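Side-chain contacts in ribose-phosphate pyrophosphokinase (Mycobacterium smegmatis, PDB 5MP7), which probably makes the central metabolite 5-phospho-alpha-D-ribose 1-diphosphate by transferring the pyrophosphoryl group of ATP to the 1-hydroxyl of ribose 5-phosphate: residues Leu299-Ala302 with Pro303-Ala306; Pro21-Ala24 with Asp25-Lys29; Gly144-Asp147 with Gly148-His152. One frame throughout, in Å; residues are numbered along the deposited sequence.

How the contacts relate
From the N terminus the three contacts follow in the order 2, 3, 1. Each is local, joining two halves of one continuous stretch, and none nests in or crosses another. Contact 2 spans the first turns of helix 21-31, next to strand 12-16. Contact 3 rounds the loop that feeds strand 150-153, an outermost strand of the parallel five-stranded sheet. Contact 1 closes the turn from strand 296-299 into helix 302-314. Contacts 1 and 2 touch by side-chain packing and a probable hydrogen bond, so a late helix lies against an early one. Contact 3 stays apart, its centre about 20 Å from that of contact 1.

Contact 1: residues Leu299-Ala302 with Pro303-Ala306; sequences LSIA and PLLA
Ile301 and Leu304 meet by their ends: CD1 of Ile301 lies 3.9 Å from CD2 of Leu304, and the two side chains slant past each other. The torsions explain the meeting. In Ile301 CG1 stands opposite the backbone N, although chi1 of -151° is well off the ideal staggered value, and CD1 at its end comes against Leu304, whose CG is also opposite its own backbone N. The second branch of Ile301, CG2, occupies the crowded position between the backbone N and the carbonyl carbon, and from there it comes within 4.0 Å of CD1 of Leu305. Leu305 has the other first torsion: chi1 -76° lays CG beside its backbone N, so that CG as well as CB lies near the carbonyl O of Ile301. Ile301 O also accepts the nearly straight hydrogen bond from Leu305 N at 3.1 Å. One residue on, Ala306 N donates to Ala302 O at 2.8 Å, and these two bonds establish the helical repeat.

The entry to the helix is capped by Ser300. Its OG accepts from Ala302 N at 3.2 Å with an N-H...O angle of 162°, the bond of an ST turn. The same OG is also hydrogen-bonded to Gln26 OE1, so it has polar partners on two residues. Pro303, which has no N-H to offer at this early helical position, sets its CD 3.4 Å from CB of Ala302 and 3.9 Å from OG of Ser300.

Helix 21-31 packs along this turn: Leu23 meets Ile301, Gln26 meets Ala302, and Glu30 meets Pro303 and Ala306. On the strand side, Ile301 touches Thr282 while its N is bonded to Asn283 OD1, joining the helix start to the end of strand 278-282, the neighbour of edge strand 296-299 in the mixed sheet.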
loop_
_atom_site.group_PDB
_atom_site.type_symbol
_atom_site.label_atom_id
_atom_site.label_comp_id
_atom_site.label_asym_id
_atom_site.label_seq_id
_atom_site.Cartn_x
_atom_site.Cartn_y
_atom_site.Cartn_z
ATOM N N LEU A 299 13.595 -65.197 -14.738
ATOM C CA LEU A 299 13.318 -65.968 -15.962
ATOM C C LEU A 299 12.245 -65.254 -16.727
ATOM O O LEU A 299 11.402 -64.595 -16.124
ATOM C CB LEU A 299 12.875 -67.370 -15.637
ATOM C CG LEU A 299 13.809 -68.145 -14.702
ATOM C CD1 LEU A 299 13.119 -69.440 -14.299
ATOM C CD2 LEU A 299 15.178 -68.449 -15.337
ATOM N N SER A 300 12.282 -65.337 -18.048
ATOM C CA SER A 300 11.330 -64.621 -18.849
ATOM C C SER A 300 10.011 -65.378 -18.961
ATOM O O SER A 300 10.021 -66.549 -19.257
ATOM C CB SER A 300 11.861 -64.380 -20.263
ATOM O OG SER A 300 10.991 -63.454 -20.938
ATOM N N ILE A 301 8.907 -64.675 -18.774
ATOM C CA ILE A 301 7.580 -65.204 -19.046
ATOM C C ILE A 301 7.139 -64.968 -20.515
ATOM O O ILE A 301 6.064 -65.391 -20.902
ATOM C CB ILE A 301 6.552 -64.587 -18.054
ATOM C CG1 ILE A 301 5.417 -65.559 -17.808
ATOM C CG2 ILE A 301 6.018 -63.224 -18.488
ATOM C CD1 ILE A 301 5.769 -66.576 -16.744
ATOM N N ALA A 302 7.952 -64.291 -21.312
ATOM C CA ALA A 302 7.554 -63.899 -22.635
ATOM C C ALA A 302 7.206 -65.050 -23.550
ATOM O O ALA A 302 6.209 -64.948 -24.281
ATOM C CB ALA A 302 8.592 -63.010 -23.281
ATOM N N PRO A 303 8.024 -66.117 -23.581
ATOM C CA PRO A 303 7.690 -67.211 -24.522
ATOM C C PRO A 303 6.324 -67.845 -24.219
ATOM O O PRO A 303 5.579 -68.173 -25.140
ATOM C CB PRO A 303 8.805 -68.208 -24.315
ATOM C CG PRO A 303 9.968 -67.382 -23.803
ATOM C CD PRO A 303 9.326 -66.351 -22.920
ATOM N N LEU A 304 5.998 -67.975 -22.931
ATOM C CA LEU A 304 4.703 -68.479 -22.483
ATOM C C LEU A 304 3.542 -67.543 -22.919
ATOM O O LEU A 304 2.519 -68.012 -23.424
ATOM C CB LEU A 304 4.715 -68.662 -20.966
ATOM C CG LEU A 304 3.483 -69.261 -20.288
ATOM C CD1 LEU A 304 3.213 -70.699 -20.769
ATOM C CD2 LEU A 304 3.659 -69.224 -18.761
ATOM N N LEU A 305 3.708 -66.236 -22.708
ATOM C CA LEU A 305 2.738 -65.291 -23.170
ATOM C C LEU A 305 2.584 -65.313 -24.690
ATOM O O LEU A 305 1.466 -65.260 -25.173
ATOM C CB LEU A 305 3.061 -63.876 -22.696
ATOM C CG LEU A 305 2.749 -63.603 -21.229
ATOM C CD1 LEU A 305 2.999 -62.143 -20.933
ATOM C CD2 LEU A 305 1.318 -63.957 -20.835
ATOM N N ALA A 306 3.681 -65.400 -25.439
ATOM C CA ALA A 306 3.598 -65.424 -26.909
ATOM C C ALA A 306 2.870 -66.664 -27.408
ATOM O O ALA A 306 2.059 -66.552 -28.310
ATOM C CB ALA A 306 4.968 -65.318 -27.542
#

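Contact 2: residues Pro21-Ala24 with Asp25-Lys29; sequences PELA and DQVAK
Asp25 meets the preceding turn through its CB, 3.4 Å from the carbonyl O of Pro21, which also accepts the hydrogen bond from Asp25 N at 3.0 Å. With CG opposite the backbone N, chi1 164°, the carboxylate of Asp25 makes a long salt bridge with Lys29, OD2 to NZ 3.5 Å, one turn onward on the exposed side.

Ala24 contributes its carbonyl O. Ala24 O accepts from Ala28 N at 3.0 Å, and CB of Ala28 sits 3.3 Å from Ala24 O, so the methyl lies close beside the bonded oxygen.

Leu23 works with Val27, four residues on. Val27 N donates to Leu23 O at 2.9 Å, and CG2 of Val27 stands 3.4 Å from that oxygen. Between the side chains the touch is loose, CD1 of Leu23 lying 4.3 Å from CG2 of Val27. These i to i+4 pairs are those of a regular alpha-helix, with Asp25 and Lys29 exposed and Leu23, Ala24 and Val27 buried.

On one side, Ala24 and Ala28 rest on Ala16 and Leu14 of strand 12-16. On another, Val27 packs on Leu305 and Ile309 of helix 302-314, and Leu23 reaches the loop residue Pro98.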
loop_
_atom_site.group_PDB
_atom_site.type_symbol
_atom_site.label_atom_id
_atom_site.label_comp_id
_atom_site.label_asym_id
_atom_site.label_seq_id
_atom_site.Cartn_x
_atom_site.Cartn_y
_atom_site.Cartn_z
ATOM N N PRO A 21 7.727 -51.913 -20.288
ATOM C CA PRO A 21 8.160 -51.914 -21.697
ATOM C C PRO A 21 9.081 -53.082 -22.145
ATOM O O PRO A 21 8.975 -53.518 -23.295
ATOM C CB PRO A 21 8.842 -50.539 -21.872
ATOM C CG PRO A 21 9.094 -50.012 -20.481
ATOM C CD PRO A 21 8.155 -50.702 -19.548
ATOM N N GLU A 22 9.950 -53.585 -21.279
ATOM C CA GLU A 22 10.787 -54.743 -21.633
ATOM C C GLU A 22 9.966 -55.978 -21.938
ATOM O O GLU A 22 10.274 -56.720 -22.875
ATOM C CB GLU A 22 11.839 -55.053 -20.532
ATOM C CG GLU A 22 13.032 -54.014 -20.491
ATOM C CD GLU A 22 13.900 -54.089 -19.225
ATOM O OE1 GLU A 22 13.826 -55.106 -18.494
ATOM O OE2 GLU A 22 14.671 -53.128 -18.951
ATOM N N LEU A 23 8.922 -56.226 -21.153
ATOM C CA LEU A 23 8.106 -57.408 -21.384
ATOM C C LEU A 23 7.402 -57.277 -22.719
ATOM O O LEU A 23 7.346 -58.247 -23.479
ATOM C CB LEU A 23 7.078 -57.628 -20.292
ATOM C CG LEU A 23 6.191 -58.868 -20.410
ATOM C CD1 LEU A 23 7.001 -60.164 -20.463
ATOM C CD2 LEU A 23 5.255 -58.896 -19.219
ATOM N N ALA A 24 6.849 -56.094 -22.981
ATOM C CA ALA A 24 6.124 -55.852 -24.236
ATOM C C ALA A 24 7.007 -56.071 -25.455
ATOM O O ALA A 24 6.602 -56.673 -26.435
ATOM C CB ALA A 24 5.525 -54.437 -24.254
ATOM N N ASP A 25 8.224 -55.569 -25.370
ATOM C CA ASP A 25 9.208 -55.745 -26.423
ATOM C C ASP A 25 9.590 -57.204 -26.599
ATOM O O ASP A 25 9.696 -57.640 -27.732
ATOM C CB ASP A 25 10.408 -54.869 -26.091
ATOM C CG ASP A 25 11.639 -55.218 -26.874
ATOM O OD1 ASP A 25 11.765 -54.740 -28.035
ATOM O OD2 ASP A 25 12.487 -55.981 -26.297
ATOM N N GLN A 26 9.794 -57.950 -25.505
ATOM C CA GLN A 26 10.110 -59.392 -25.598
ATOM C C GLN A 26 8.974 -60.195 -26.228
ATOM O O GLN A 26 9.224 -61.055 -27.053
ATOM C CB GLN A 26 10.405 -60.012 -24.243
ATOM C CG GLN A 26 11.764 -59.672 -23.641
ATOM C CD GLN A 26 11.887 -60.043 -22.161
ATOM O OE1 GLN A 26 11.110 -60.822 -21.605
ATOM N NE2 GLN A 26 12.874 -59.464 -21.515
ATOM N N VAL A 27 7.723 -59.875 -25.887
ATOM C CA VAL A 27 6.586 -60.580 -26.435
ATOM C C VAL A 27 6.421 -60.284 -27.923
ATOM O O VAL A 27 6.177 -61.180 -28.705
ATOM C CB VAL A 27 5.301 -60.191 -25.709
ATOM C CG1 VAL A 27 4.082 -60.683 -26.478
ATOM C CG2 VAL A 27 5.263 -60.793 -24.319
ATOM N N ALA A 28 6.543 -59.010 -28.285
ATOM C CA ALA A 28 6.500 -58.560 -29.667
ATOM C C ALA A 28 7.535 -59.252 -30.537
ATOM O O ALA A 28 7.225 -59.659 -31.644
ATOM C CB ALA A 28 6.704 -57.051 -29.735
ATOM N N LYS A 29 8.759 -59.373 -30.036
ATOM C CA LYS A 29 9.808 -60.093 -30.754
ATOM C C LYS A 29 9.494 -61.529 -30.977
ATOM O O LYS A 29 9.715 -62.008 -32.055
ATOM C CB LYS A 29 11.132 -59.990 -30.036
ATOM C CG LYS A 29 11.952 -58.814 -30.528
ATOM C CD LYS A 29 12.629 -58.060 -29.375
ATOM C CE LYS A 29 13.826 -57.298 -29.930
ATOM N NZ LYS A 29 14.703 -56.502 -29.017
#

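Contact 3: residues Gly144-Asp147 with Gly148-His152; sequences GFFD and GPVDH
Phe146 and Val150, four residues apart, face each other across the bend. Phe145, just before, has a side chain whose end leads off from residues 148-152 and packs on Ala117, Arg118 and Ala121 of helix 116-127. Phe146 turns the other way, towards the strand to come. Its CB points towards Val150 and lies 3.7 Å from CG2 of Val150; the same methyl is 3.8 Å from CD2 of the Phe146 ring, which it approaches obliquely. CG opposite the backbone N, chi1 -176°, sets the ring beside the backbone of residues 148-149. The carbonyl O of Gly148 lies at the ring edge, near the ring plane, 3.7 Å from CD2 of Phe146, where the aromatic C-H bonds would carry partial positive charge. A second carbonyl oxygen, O of Pro149, comes to 3.9 Å from CE2 of Phe146, from an oblique direction.

The reversal itself is an inverse gamma turn centred on Asp147. Its signature is the hydrogen bond from Gly148 N to Phe146 O, 3.0 Å long but weak, because the N-H...O angle is just 128°. The turn leads into strand 150-153, an outer strand of the parallel five-stranded sheet, and the connection from strand 131-135 contains no regular alpha-helix.

Asp147 approaches Gly148 with CB, 3.7 Å from Gly148 N. The bond to CB points away, and OD1 of Asp147 is 4.1 Å from Gly148 N. Next, Gly148 adopts backbone angles, phi 160° with psi almost fully extended, that call for glycine, since a CB would run into Asp147 O; its CA passes 3.9 Å from CE2 of Phe146. Beyond it, the backbones of Pro149 and Asp151 bond to Ile132 of strand 131-135, and Ile132 also touches Phe146.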
loop_
_atom_site.group_PDB
_atom_site.type_symbol
_atom_site.label_atom_id
_atom_site.label_comp_id
_atom_site.label_asym_id
_atom_site.label_seq_id
_atom_site.Cartn_x
_atom_site.Cartn_y
_atom_site.Cartn_z
ATOM N N GLY A 144 -13.245 -68.139 -12.361
ATOM C CA GLY A 144 -14.695 -67.985 -12.390
ATOM C C GLY A 144 -15.283 -66.588 -12.158
ATOM O O GLY A 144 -16.502 -66.419 -12.250
ATOM N N PHE A 145 -14.447 -65.591 -11.899
ATOM C CA PHE A 145 -14.911 -64.236 -11.681
ATOM C C PHE A 145 -15.284 -63.496 -12.922
ATOM O O PHE A 145 -15.907 -62.460 -12.841
ATOM C CB PHE A 145 -13.857 -63.419 -10.949
ATOM C CG PHE A 145 -13.699 -63.762 -9.497
ATOM C CD1 PHE A 145 -14.431 -64.765 -8.883
ATOM C CD2 PHE A 145 -12.780 -63.069 -8.747
ATOM C CE1 PHE A 145 -14.236 -65.070 -7.547
ATOM C CE2 PHE A 145 -12.588 -63.363 -7.418
ATOM C CZ PHE A 145 -13.329 -64.364 -6.807
ATOM N N PHE A 146 -14.883 -63.996 -14.073
ATOM C CA PHE A 146 -15.094 -63.318 -15.353
ATOM C C PHE A 146 -16.087 -64.128 -16.197
ATOM O O PHE A 146 -15.957 -65.344 -16.294
ATOM C CB PHE A 146 -13.753 -63.177 -16.063
ATOM C CG PHE A 146 -13.819 -62.413 -17.339
ATOM C CD1 PHE A 146 -13.960 -61.033 -17.317
ATOM C CD2 PHE A 146 -13.745 -63.071 -18.559
ATOM C CE1 PHE A 146 -14.006 -60.314 -18.486
ATOM C CE2 PHE A 146 -13.807 -62.358 -19.743
ATOM C CZ PHE A 146 -13.926 -60.976 -19.707
ATOM N N ASP A 147 -17.084 -63.444 -16.772
ATOM C CA ASP A 147 -18.105 -64.100 -17.565
ATOM C C ASP A 147 -17.593 -64.326 -19.008
ATOM O O ASP A 147 -17.991 -63.647 -19.938
ATOM C CB ASP A 147 -19.393 -63.277 -17.559
ATOM C CG ASP A 147 -20.501 -63.892 -18.475
ATOM O OD1 ASP A 147 -20.716 -65.146 -18.450
ATOM O OD2 ASP A 147 -21.160 -63.107 -19.209
ATOM N N GLY A 148 -16.708 -65.284 -19.181
ATOM C CA GLY A 148 -16.063 -65.466 -20.461
ATOM C C GLY A 148 -14.787 -66.259 -20.292
ATOM O O GLY A 148 -14.437 -66.617 -19.182
ATOM N N PRO A 149 -14.094 -66.556 -21.401
ATOM C CA PRO A 149 -12.845 -67.316 -21.324
ATOM C C PRO A 149 -11.748 -66.620 -20.471
ATOM O O PRO A 149 -11.528 -65.415 -20.594
ATOM C CB PRO A 149 -12.390 -67.422 -22.792
ATOM C CG PRO A 149 -13.590 -67.079 -23.620
ATOM C CD PRO A 149 -14.441 -66.176 -22.788
ATOM N N VAL A 150 -11.097 -67.388 -19.611
ATOM C CA VAL A 150 -9.952 -66.915 -18.836
ATOM C C VAL A 150 -8.849 -67.941 -18.955
ATOM O O VAL A 150 -8.954 -69.001 -18.393
ATOM C CB VAL A 150 -10.277 -66.771 -17.344
ATOM C CG1 VAL A 150 -9.026 -66.386 -16.551
ATOM C CG2 VAL A 150 -11.363 -65.743 -17.153
ATOM N N ASP A 151 -7.798 -67.628 -19.687
ATOM C CA ASP A 151 -6.639 -68.539 -19.818
ATOM C C ASP A 151 -5.688 -68.318 -18.654
ATOM O O ASP A 151 -5.080 -67.251 -18.534
ATOM C CB ASP A 151 -5.966 -68.366 -21.192
ATOM C CG ASP A 151 -6.682 -69.175 -22.309
ATOM O OD1 ASP A 151 -6.502 -70.411 -22.347
ATOM O OD2 ASP A 151 -7.425 -68.597 -23.144
ATOM N N HIS A 152 -5.614 -69.293 -17.757
ATOM C CA HIS A 152 -4.812 -69.181 -16.538
ATOM C C HIS A 152 -3.515 -69.921 -16.755
ATOM O O HIS A 152 -3.458 -71.122 -16.610
ATOM C CB HIS A 152 -5.564 -69.771 -15.348
ATOM C CG HIS A 152 -4.792 -69.781 -14.056
ATOM N ND1 HIS A 152 -5.248 -70.441 -12.941
ATOM C CD2 HIS A 152 -3.600 -69.237 -13.703
ATOM C CE1 HIS A 152 -4.382 -70.301 -11.955
ATOM N NE2 HIS A 152 -3.368 -69.584 -12.393
#